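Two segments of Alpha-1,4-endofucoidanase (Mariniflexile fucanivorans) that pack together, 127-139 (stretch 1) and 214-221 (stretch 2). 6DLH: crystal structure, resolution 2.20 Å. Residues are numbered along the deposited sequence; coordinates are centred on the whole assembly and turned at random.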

# COMPACT_ATOMS: atom_id res chain seq x y z
N ASP A 127 -3.72 -12.20 0.54
CA ASP A 127 -3.27 -11.14 1.43
C ASP A 127 -4.27 -9.99 1.51
O ASP A 127 -4.88 -9.61 0.51
CB ASP A 127 -1.90 -10.62 0.97
CG ASP A 127 -1.17 -9.81 2.03
OD1 ASP A 127 -1.29 -10.16 3.23
OD2 ASP A 127 -0.47 -8.86 1.65
N ASP A 128 -4.40 -9.43 2.72
CA ASP A 128 -4.97 -8.10 2.92
C ASP A 128 -3.87 -7.12 3.32
O ASP A 128 -3.63 -6.91 4.51
CB ASP A 128 -6.10 -8.12 3.96
CG ASP A 128 -6.81 -6.78 4.07
OD1 ASP A 128 -6.39 -5.83 3.36
OD2 ASP A 128 -7.78 -6.68 4.84
N PRO A 129 -3.15 -6.49 2.36
CA PRO A 129 -2.08 -5.54 2.68
C PRO A 129 -2.52 -4.35 3.52
O PRO A 129 -1.81 -3.93 4.43
CB PRO A 129 -1.58 -5.07 1.31
CG PRO A 129 -2.03 -6.15 0.35
CD PRO A 129 -3.33 -6.67 0.91
N LEU A 130 -3.71 -3.81 3.24
CA LEU A 130 -4.20 -2.64 3.95
C LEU A 130 -4.34 -2.92 5.44
O LEU A 130 -3.92 -2.10 6.26
CB LEU A 130 -5.53 -2.19 3.33
CG LEU A 130 -6.10 -0.88 3.88
CD1 LEU A 130 -5.09 0.26 3.75
CD2 LEU A 130 -7.40 -0.52 3.17
N LEU A 131 -4.93 -4.08 5.80
CA LEU A 131 -5.10 -4.42 7.20
C LEU A 131 -3.75 -4.50 7.89
O LEU A 131 -3.61 -4.12 9.06
CB LEU A 131 -5.85 -5.76 7.33
CG LEU A 131 -6.08 -6.25 8.76
CD1 LEU A 131 -6.86 -5.24 9.59
CD2 LEU A 131 -6.77 -7.61 8.78
N SER A 132 -2.75 -5.00 7.16
CA SER A 132 -1.39 -5.06 7.65
C SER A 132 -0.92 -3.64 8.03
O SER A 132 -0.55 -3.39 9.19
CB SER A 132 -0.49 -5.71 6.64
OG SER A 132 0.82 -5.85 7.15
N TRP A 133 -0.99 -2.73 7.06
CA TRP A 133 -0.52 -1.36 7.22
C TRP A 133 -1.28 -0.68 8.36
O TRP A 133 -0.69 -0.01 9.21
CB TRP A 133 -0.65 -0.57 5.91
CG TRP A 133 -0.18 -1.27 4.67
CD1 TRP A 133 0.76 -2.26 4.57
CD2 TRP A 133 -0.60 -0.99 3.33
NE1 TRP A 133 0.92 -2.63 3.26
CE2 TRP A 133 0.10 -1.87 2.48
CE3 TRP A 133 -1.51 -0.09 2.76
CZ2 TRP A 133 -0.07 -1.86 1.09
CZ3 TRP A 133 -1.69 -0.09 1.39
CH2 TRP A 133 -0.98 -0.97 0.57
N LEU A 134 -2.61 -0.88 8.38
CA LEU A 134 -3.47 -0.26 9.38
C LEU A 134 -3.03 -0.66 10.79
O LEU A 134 -2.98 0.19 11.68
CB LEU A 134 -4.93 -0.67 9.12
CG LEU A 134 -5.63 -0.01 7.92
CD1 LEU A 134 -7.01 -0.63 7.70
CD2 LEU A 134 -5.77 1.50 8.11
N LYS A 135 -2.71 -1.94 10.99
CA LYS A 135 -2.36 -2.45 12.32
C LYS A 135 -0.95 -2.03 12.71
O LYS A 135 -0.70 -1.71 13.87
CB LYS A 135 -2.57 -3.97 12.41
CG LYS A 135 -4.03 -4.41 12.53
CD LYS A 135 -4.25 -5.90 12.41
CE LYS A 135 -4.12 -6.62 13.73
NZ LYS A 135 -4.72 -7.98 13.68
N ALA A 136 -0.04 -2.03 11.74
CA ALA A 136 1.33 -1.56 11.96
C ALA A 136 1.33 -0.09 12.37
O ALA A 136 2.11 0.32 13.24
CB ALA A 136 2.16 -1.82 10.73
N LEU A 137 0.44 0.71 11.77
CA LEU A 137 0.36 2.12 12.09
C LEU A 137 -0.20 2.31 13.50
O LEU A 137 0.30 3.14 14.26
CB LEU A 137 -0.49 2.85 11.05
CG LEU A 137 0.21 3.16 9.73
CD1 LEU A 137 -0.79 3.64 8.68
CD2 LEU A 137 1.31 4.19 9.93
N ARG A 138 -1.23 1.52 13.83
CA ARG A 138 -1.81 1.52 15.17
C ARG A 138 -0.73 1.18 16.18
O ARG A 138 -0.55 1.90 17.17
CB ARG A 138 -2.97 0.52 15.26
CG ARG A 138 -3.50 0.30 16.68
CD ARG A 138 -4.06 1.55 17.34
NE ARG A 138 -5.19 2.13 16.62
CZ ARG A 138 -6.47 1.78 16.78
NH1 ARG A 138 -6.81 0.92 17.73
NH2 ARG A 138 -7.39 2.27 15.97
N ALA A 139 0.01 0.09 15.93
CA ALA A 139 0.99 -0.37 16.90
C ALA A 139 2.08 0.69 17.06
O ALA A 139 2.70 0.78 18.12
CB ALA A 139 1.55 -1.71 16.49
N GLN A 214 -16.74 -1.04 7.34
CA GLN A 214 -17.29 -1.88 8.39
C GLN A 214 -16.24 -2.88 8.88
O GLN A 214 -16.12 -3.13 10.08
CB GLN A 214 -18.57 -2.57 7.92
CG GLN A 214 -19.79 -1.65 7.97
CD GLN A 214 -21.08 -2.33 7.58
OE1 GLN A 214 -21.19 -2.97 6.53
NE2 GLN A 214 -22.09 -2.16 8.41
N ARG A 215 -15.47 -3.43 7.93
CA ARG A 215 -14.37 -4.33 8.21
C ARG A 215 -13.37 -3.67 9.16
O ARG A 215 -13.07 -4.21 10.23
CB ARG A 215 -13.71 -4.75 6.89
CG ARG A 215 -12.98 -6.07 6.94
CD ARG A 215 -12.15 -6.33 5.69
NE ARG A 215 -12.91 -6.66 4.49
CZ ARG A 215 -12.40 -6.68 3.26
NH1 ARG A 215 -13.14 -7.10 2.24
NH2 ARG A 215 -11.17 -6.28 3.04
N TYR A 216 -12.87 -2.48 8.77
CA TYR A 216 -11.68 -1.92 9.39
C TYR A 216 -12.02 -1.17 10.68
O TYR A 216 -11.17 -1.08 11.56
CB TYR A 216 -10.83 -1.16 8.37
CG TYR A 216 -10.38 -2.03 7.23
CD1 TYR A 216 -9.72 -3.23 7.47
CD2 TYR A 216 -10.64 -1.69 5.91
CE1 TYR A 216 -9.32 -4.05 6.43
CE2 TYR A 216 -10.24 -2.50 4.86
CZ TYR A 216 -9.58 -3.69 5.12
OH TYR A 216 -9.19 -4.50 4.09
N GLY A 217 -13.26 -0.68 10.80
CA GLY A 217 -13.68 -0.03 12.02
C GLY A 217 -12.81 1.18 12.35
O GLY A 217 -12.52 2.00 11.47
N ASP A 218 -12.39 1.29 13.61
CA ASP A 218 -11.69 2.46 14.10
C ASP A 218 -10.20 2.41 13.75
O ASP A 218 -9.41 3.20 14.27
CB ASP A 218 -11.95 2.67 15.60
CG ASP A 218 -11.23 1.66 16.48
OD1 ASP A 218 -10.46 0.83 15.93
OD2 ASP A 218 -11.45 1.71 17.71
N LEU A 219 -9.82 1.48 12.86
CA LEU A 219 -8.45 1.43 12.37
C LEU A 219 -8.24 2.53 11.33
O LEU A 219 -7.11 2.80 10.93
CB LEU A 219 -8.18 0.03 11.79
CG LEU A 219 -8.04 -1.12 12.79
CD1 LEU A 219 -7.86 -2.44 12.07
CD2 LEU A 219 -6.88 -0.89 13.75
N ILE A 220 -9.35 3.16 10.91
CA ILE A 220 -9.38 4.23 9.92
C ILE A 220 -9.92 5.49 10.58
O ILE A 220 -11.07 5.50 11.00
CB ILE A 220 -10.25 3.81 8.71
CG1 ILE A 220 -9.63 2.64 7.95
CG2 ILE A 220 -10.52 5.01 7.81
CD1 ILE A 220 -10.45 2.16 6.78
N ASP A 221 -9.11 6.56 10.63
CA ASP A 221 -9.54 7.77 11.32
C ASP A 221 -10.12 8.80 10.35
O ASP A 221 -10.89 9.66 10.76
CB ASP A 221 -8.43 8.39 12.17
CG ASP A 221 -7.91 7.45 13.24
OD1 ASP A 221 -7.10 6.57 12.90
OD2 ASP A 221 -8.32 7.60 14.41
O HOH W 1 -4.87 2.02 12.24
O HOH W 2 -6.58 4.93 14.82

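A helix can dock on the end of another helix and the loop after it by packing leucines in the middle and placing charged residues near its ends. The packing of residues 214-221 of this endofucoidanase against the helix 129-139 and its N-cap, D128, is a compact example, burying 480 Å² in all.

Q214 lies out of reach, and contact begins with R215. Its side chain, t at chi1 and chi2 but turned to m at chi3, brings R215 NH2 to 3.9 Å from D128 OD2, a long salt bridge, while the same NH2 donates to Y216 OH at 2.9 Å. The arginine thus adds charge beside the tyrosine hydroxyl rather than covering much surface itself.

Y216 is the pivot of this end. Its hydroxyl donates to D128, with OH 2.7 Å from OD2, and the carboxylate lies at the ring edge, near the ring plane. D128 does double duty: as the N-cap of the helix, it also accepts a weak capping bond through OD1 from L131 N, at 3.3 Å. The ring carbons are apolar and pack against leucines. L134 CD1 sits over one ring face, 4.0 Å from the centroid of the Y216 ring in a CH-pi contact, while L130 CD2 approaches Y216 CE2 at 3.9 Å and L131 CB approaches Y216 CE1 at 4.0 Å. An aromatic ring with a polar tip suits a site where leucines adjoin a helix cap.

At G217 the chain leaves the helix with positive phi, a conformation that favours glycine, and makes no contact across the interface. D218 follows; its CA-to-CB bond points sideways to the helix, but the end of its side chain comes nearer. The bond from R138 NH2 to D218 OD1, 3.4 Å long, is weak, yet forms part of a salt bridge. R138 reaches it by bending, with chi2 and chi3 both p.

L219 gives up the largest area of any residue here, 102 Å². Its CD2 lies over one face of the R138 guanidinium, 3.9 Å from R138 NH2, and its CD1 meets L131 CD1 at 3.9 Å, so one leucine serves both apolar and charged neighbours. Its backbone participates too: water 1 donates to L219 O and to L134 O, each 2.7 Å from the water oxygen, bridging the two main chains.

I220 starts away from the helix, but its end returns, with CG1 4.0 Å from L134 CD2, extending the buried apolar patch. D221 closes the segment through solvent: water 2 accepts from R138 NH2 at 3.0 Å and donates to D221 OD1 at 2.6 Å, linking residues whose side chains do not touch.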